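Local coordinates for ABC transporter substrate-binding protein (Vibrio cholerae, PDB 3LKV), which probably serves as the periplasmic substrate-binding component of an ABC transporter and holds a phenylalanine in the crystal, along with zinc ions, at residues A189-E192 / V196-A199; G211-A216 / T221-A226. All coordinates share one frame; numbering follows the deposited sequence.

Interaction 1 of 2, residues A189-E192 / V196-A199; sequences AIAE and VIYA. With ZN (zinc ion), chain E.
Ile197 sends its CD1 methyl from strand 196-199 into the angle between Ile190 and Ala191 at the end of helix 183-191. That one methyl carries the whole contact: it lies 4.1 Å from Ile190 CD1 and also 4.1 Å from Ala191 CA, with Ala191 CB a little farther off. The two isoleucine side chains meet at a slant, methyl to methyl at their ends. Ile190 holds CG1 between its backbone N and carbonyl carbon (chi1 66°), and an extended chi2 then carries CD1 away from the helix backbone to the strand. The contact is modest, burying 97 Å² in all, but every residue that touches is buried, and the surroundings are largely apolar: Val146 of strand 142-147 lies against Ile190, while Met212, Val223 and Thr221 lie against Ile197. This is the turn from helix to strand in an alpha/beta domain of a periplasmic binding protein, where helix 183-191 runs into a short loop and the chain re-enters the sheet beside strand 142-147. In that loop Ser194 OG hydrogen-bonds to Ile190 O. At the carbonyl of Ala191 the character changes from hydrocarbon to metal and water. Ala191 O binds the zinc ion at 2.3 Å, and Ser194 O and Thr221 OG1 supply the other two protein ligands; water 1 and water 2 complete the set. Water 1, 2.5 Å from the zinc ion, donates hydrogen bonds to Glu192 O and, at 3.2 Å, to Glu192 OE1. The bend at chi2 (-63°) folds the exposed Glu192 carboxylate back over its own backbone to reach this water, and OE1 stays 4.2 Å from the zinc ion, making Glu192 a second-shell residue.

Interaction 2 of 2, residues G211-A216 / T221-A226; sequences GMIVAA and TPVFGA. With ZN (zinc ion), chain E.
The helix-to-strand turn of an alpha/beta unit, with a zinc ligand just ahead of the strand, brings helix 209-218 back against strand 223-225. The axes of helix segment 211-216 and strand 223-225 run roughly antiparallel at 150°, 10.4 Å apart at closest approach. Val223 is the centre of the side-chain contact. Its CG2 methyl meets Ala216 CB at 3.5 Å and lies 4.3 Å from Ile213 CG1. The other methyl of Val223, CG1, stands anti to the backbone N (chi1 174°) and turns to the selenium of Met212, a selenomethionine, at 4.4 Å. The two branches are thus divided among three helix residues, and the Ala216 methyl lies directly against the strand segment; its CB is also 3.3 Å from Thr221 O. Nearer the loop, Thr221 N donates a nearly straight hydrogen bond of 2.8 Å to Ala216 O. Thr221 also binds the zinc ion through OG1 at 2.2 Å. With chi1 at -64°, OG1 stands beside the backbone N and is turned to the metal. One residue therefore joins the last turns of the helix through its amide and the metal through its hydroxyl. OG1 also makes a weak hydrogen bond with Ala219 O. Behind Met212 stand Val183 and Thr187 of helix 183-191, while strand 223-225 is hydrogen-bonded between strands 196-199 and 237-240, with Phe224 packed on helix 126-136.

Overall arrangement
Following the chain from the N terminus, the first of these contacts comes after helix 183-191, which turns back into strand 196-199, a short loop closed by interaction 1. The chain then runs through helices 203-207 and 209-218 before the loop that interaction 2 closes on the way into strand 223-225. The two contacts follow in series, without nesting or crossing, their centres about 7 Å apart. Strands 196-199 and 223-225 lie parallel in the mixed sheet, joined by probable hydrogen bonds from Phe224 N to Ile197 O and from Ala199 N to Phe224 O. One zinc ion, with its two shared waters, links both turns at the N-terminal ends of the two strands.

Interaction 1 of 2, residues A189-E192 / V196-A199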
loop_
_atom_site.group_PDB
_atom_site.type_symbol
_atom_site.label_atom_id
_atom_site.label_comp_id
_atom_site.label_asym_id
_atom_site.label_seq_id
_atom_site.Cartn_x
_atom_site.Cartn_y
_atom_site.Cartn_z
ATOM N N ALA A 189 -17.170 34.000 -8.776
ATOM C CA ALA A 189 -18.253 34.616 -9.526
ATOM C C ALA A 189 -19.568 34.665 -8.741
ATOM O O ALA A 189 -20.440 35.485 -9.057
ATOM C CB ALA A 189 -18.481 33.892 -10.880
ATOM N N ILE A 190 -19.760 33.793 -7.762
ATOM C CA ILE A 190 -21.077 33.718 -7.113
ATOM C C ILE A 190 -21.118 33.993 -5.613
ATOM O O ILE A 190 -22.217 34.105 -5.047
ATOM C CB ILE A 190 -21.761 32.324 -7.360
ATOM C CG1 ILE A 190 -20.982 31.175 -6.682
ATOM C CG2 ILE A 190 -21.913 32.085 -8.836
ATOM C CD1 ILE A 190 -21.789 29.823 -6.616
ATOM N N ALA A 191 -19.953 34.066 -4.977
ATOM C CA ALA A 191 -19.910 34.045 -3.526
ATOM C C ALA A 191 -20.592 35.296 -2.932
ATOM O O ALA A 191 -21.234 35.186 -1.918
ATOM C CB ALA A 191 -18.481 33.912 -3.014
ATOM N N GLU A 192 -20.516 36.439 -3.594
ATOM C CA GLU A 192 -21.109 37.670 -3.054
ATOM C C GLU A 192 -22.629 37.744 -3.267
ATOM O O GLU A 192 -23.323 38.470 -2.548
ATOM C CB GLU A 192 -20.392 38.920 -3.616
ATOM C CG GLU A 192 -18.857 39.050 -3.168
ATOM C CD GLU A 192 -18.646 39.211 -1.652
ATOM O OE1 GLU A 192 -19.587 39.011 -0.820
ATOM O OE2 GLU A 192 -17.514 39.560 -1.261
ATOM N N VAL A 196 -24.638 31.438 1.343
ATOM C CA VAL A 196 -23.846 30.256 1.700
ATOM C C VAL A 196 -23.577 29.493 0.428
ATOM O O VAL A 196 -24.386 29.544 -0.486
ATOM C CB VAL A 196 -24.586 29.370 2.723
ATOM C CG1 VAL A 196 -25.992 28.959 2.211
ATOM C CG2 VAL A 196 -23.747 28.163 3.124
ATOM N N ILE A 197 -22.436 28.828 0.339
ATOM C CA ILE A 197 -22.142 27.975 -0.785
ATOM C C ILE A 197 -22.384 26.518 -0.335
ATOM O O ILE A 197 -21.896 26.085 0.745
ATOM C CB ILE A 197 -20.699 28.087 -1.209
ATOM C CG1 ILE A 197 -20.279 29.559 -1.474
ATOM C CG2 ILE A 197 -20.457 27.197 -2.387
ATOM C CD1 ILE A 197 -20.927 30.164 -2.633
ATOM N N TYR A 198 -23.142 25.797 -1.138
ATOM C CA TYR A 198 -23.368 24.395 -0.933
ATOM C C TYR A 198 -22.329 23.649 -1.735
ATOM O O TYR A 198 -22.355 23.639 -2.952
ATOM C CB TYR A 198 -24.772 24.011 -1.407
ATOM C CG TYR A 198 -25.121 22.520 -1.291
ATOM C CD1 TYR A 198 -24.950 21.844 -0.110
ATOM C CD2 TYR A 198 -25.664 21.822 -2.359
ATOM C CE1 TYR A 198 -25.300 20.526 0.024
ATOM C CE2 TYR A 198 -26.033 20.464 -2.234
ATOM C CZ TYR A 198 -25.846 19.823 -1.040
ATOM O OH TYR A 198 -26.155 18.493 -0.895
ATOM N N ALA A 199 -21.394 23.024 -1.037
ATOM C CA ALA A 199 -20.347 22.270 -1.701
ATOM C C ALA A 199 -20.912 20.843 -1.870
ATOM O O ALA A 199 -21.008 20.088 -0.913
ATOM C CB ALA A 199 -19.040 22.277 -0.852
HETATM ZN ZN ZN E . -21.968 35.751 0.201
HETATM O O HOH W 1 -22.505 38.167 0.298
HETATM O O HOH W 2 -22.275 35.758 2.495
#

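Interaction 2 of 2, residues G211-A216 / T221-A226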
loop_
_atom_site.group_PDB
_atom_site.type_symbol
_atom_site.label_atom_id
_atom_site.label_comp_id
_atom_site.label_asym_id
_atom_site.label_seq_id
_atom_site.Cartn_x
_atom_site.Cartn_y
_atom_site.Cartn_z
ATOM N N GLY A 211 -9.546 25.673 -3.057
ATOM C CA GLY A 211 -9.745 26.867 -3.853
ATOM C C GLY A 211 -11.156 27.433 -3.679
ATOM O O GLY A 211 -11.351 28.660 -3.639
HETATM N N MSE A 212 -12.148 26.554 -3.555
HETATM C CA MSE A 212 -13.493 27.035 -3.294
HETATM C C MSE A 212 -13.514 27.809 -1.970
HETATM O O MSE A 212 -14.126 28.854 -1.864
HETATM C CB MSE A 212 -14.510 25.910 -3.266
HETATM C CG MSE A 212 -15.850 26.295 -2.708
HETATM SE SE MSE A 212 -17.188 24.863 -2.861
HETATM C CE MSE A 212 -17.655 25.168 -4.780
ATOM N N ILE A 213 -12.829 27.288 -0.978
ATOM C CA ILE A 213 -12.910 27.854 0.348
ATOM C C ILE A 213 -12.110 29.163 0.406
ATOM O O ILE A 213 -12.512 30.099 1.099
ATOM C CB ILE A 213 -12.529 26.806 1.442
ATOM C CG1 ILE A 213 -13.752 25.910 1.641
ATOM C CG2 ILE A 213 -12.116 27.475 2.770
ATOM C CD1 ILE A 213 -13.533 24.684 2.381
ATOM N N VAL A 214 -11.048 29.246 -0.385
ATOM C CA VAL A 214 -10.272 30.461 -0.431
ATOM C C VAL A 214 -11.162 31.579 -0.976
ATOM O O VAL A 214 -11.236 32.628 -0.371
ATOM C CB VAL A 214 -8.958 30.319 -1.272
ATOM C CG1 VAL A 214 -8.334 31.741 -1.611
ATOM C CG2 VAL A 214 -7.943 29.475 -0.510
ATOM N N ALA A 215 -11.845 31.324 -2.087
ATOM C CA ALA A 215 -12.770 32.287 -2.663
ATOM C C ALA A 215 -13.941 32.626 -1.698
ATOM O O ALA A 215 -14.315 33.805 -1.584
ATOM C CB ALA A 215 -13.318 31.803 -4.045
ATOM N N ALA A 216 -14.532 31.619 -1.054
ATOM C CA ALA A 216 -15.653 31.883 -0.158
ATOM C C ALA A 216 -15.212 32.737 1.030
ATOM O O ALA A 216 -15.897 33.722 1.386
ATOM C CB ALA A 216 -16.269 30.579 0.335
ATOM N N THR A 221 -18.232 34.354 2.840
ATOM C CA THR A 221 -19.413 33.544 2.653
ATOM C C THR A 221 -19.104 32.141 3.208
ATOM O O THR A 221 -18.045 31.603 2.922
ATOM C CB THR A 221 -19.703 33.492 1.191
ATOM O OG1 THR A 221 -20.010 34.825 0.800
ATOM C CG2 THR A 221 -20.856 32.499 0.829
ATOM N N PRO A 222 -19.989 31.595 4.048
ATOM C CA PRO A 222 -19.778 30.263 4.581
ATOM C C PRO A 222 -20.026 29.214 3.520
ATOM O O PRO A 222 -20.774 29.485 2.600
ATOM C CB PRO A 222 -20.839 30.142 5.631
ATOM C CG PRO A 222 -21.865 31.197 5.294
ATOM C CD PRO A 222 -21.102 32.296 4.712
ATOM N N VAL A 223 -19.391 28.058 3.658
ATOM C CA VAL A 223 -19.612 26.884 2.814
ATOM C C VAL A 223 -20.201 25.778 3.688
ATOM O O VAL A 223 -19.674 25.493 4.749
ATOM C CB VAL A 223 -18.256 26.439 2.210
ATOM C CG1 VAL A 223 -18.357 25.119 1.405
ATOM C CG2 VAL A 223 -17.709 27.544 1.377
ATOM N N PHE A 224 -21.310 25.192 3.253
ATOM C CA PHE A 224 -21.877 24.010 3.877
ATOM C C PHE A 224 -21.482 22.819 3.008
ATOM O O PHE A 224 -21.664 22.858 1.790
ATOM C CB PHE A 224 -23.404 24.074 3.946
ATOM C CG PHE A 224 -24.008 22.855 4.544
ATOM C CD1 PHE A 224 -24.131 22.732 5.902
ATOM C CD2 PHE A 224 -24.341 21.789 3.752
ATOM C CE1 PHE A 224 -24.606 21.554 6.468
ATOM C CE2 PHE A 224 -24.825 20.601 4.295
ATOM C CZ PHE A 224 -24.963 20.478 5.652
ATOM N N GLY A 225 -20.952 21.774 3.642
ATOM C CA GLY A 225 -20.428 20.630 2.931
ATOM C C GLY A 225 -21.333 19.406 2.913
ATOM O O GLY A 225 -21.907 19.013 3.927
ATOM N N ALA A 226 -21.412 18.747 1.778
ATOM C CA ALA A 226 -22.177 17.485 1.684
ATOM C C ALA A 226 -21.289 16.303 2.096
ATOM O O ALA A 226 -21.737 15.147 2.164
ATOM C CB ALA A 226 -22.730 17.335 0.249
HETATM ZN ZN ZN E . -21.968 35.751 0.201
HETATM O O HOH W 1 -22.505 38.167 0.298
HETATM O O HOH W 2 -22.275 35.758 2.495
#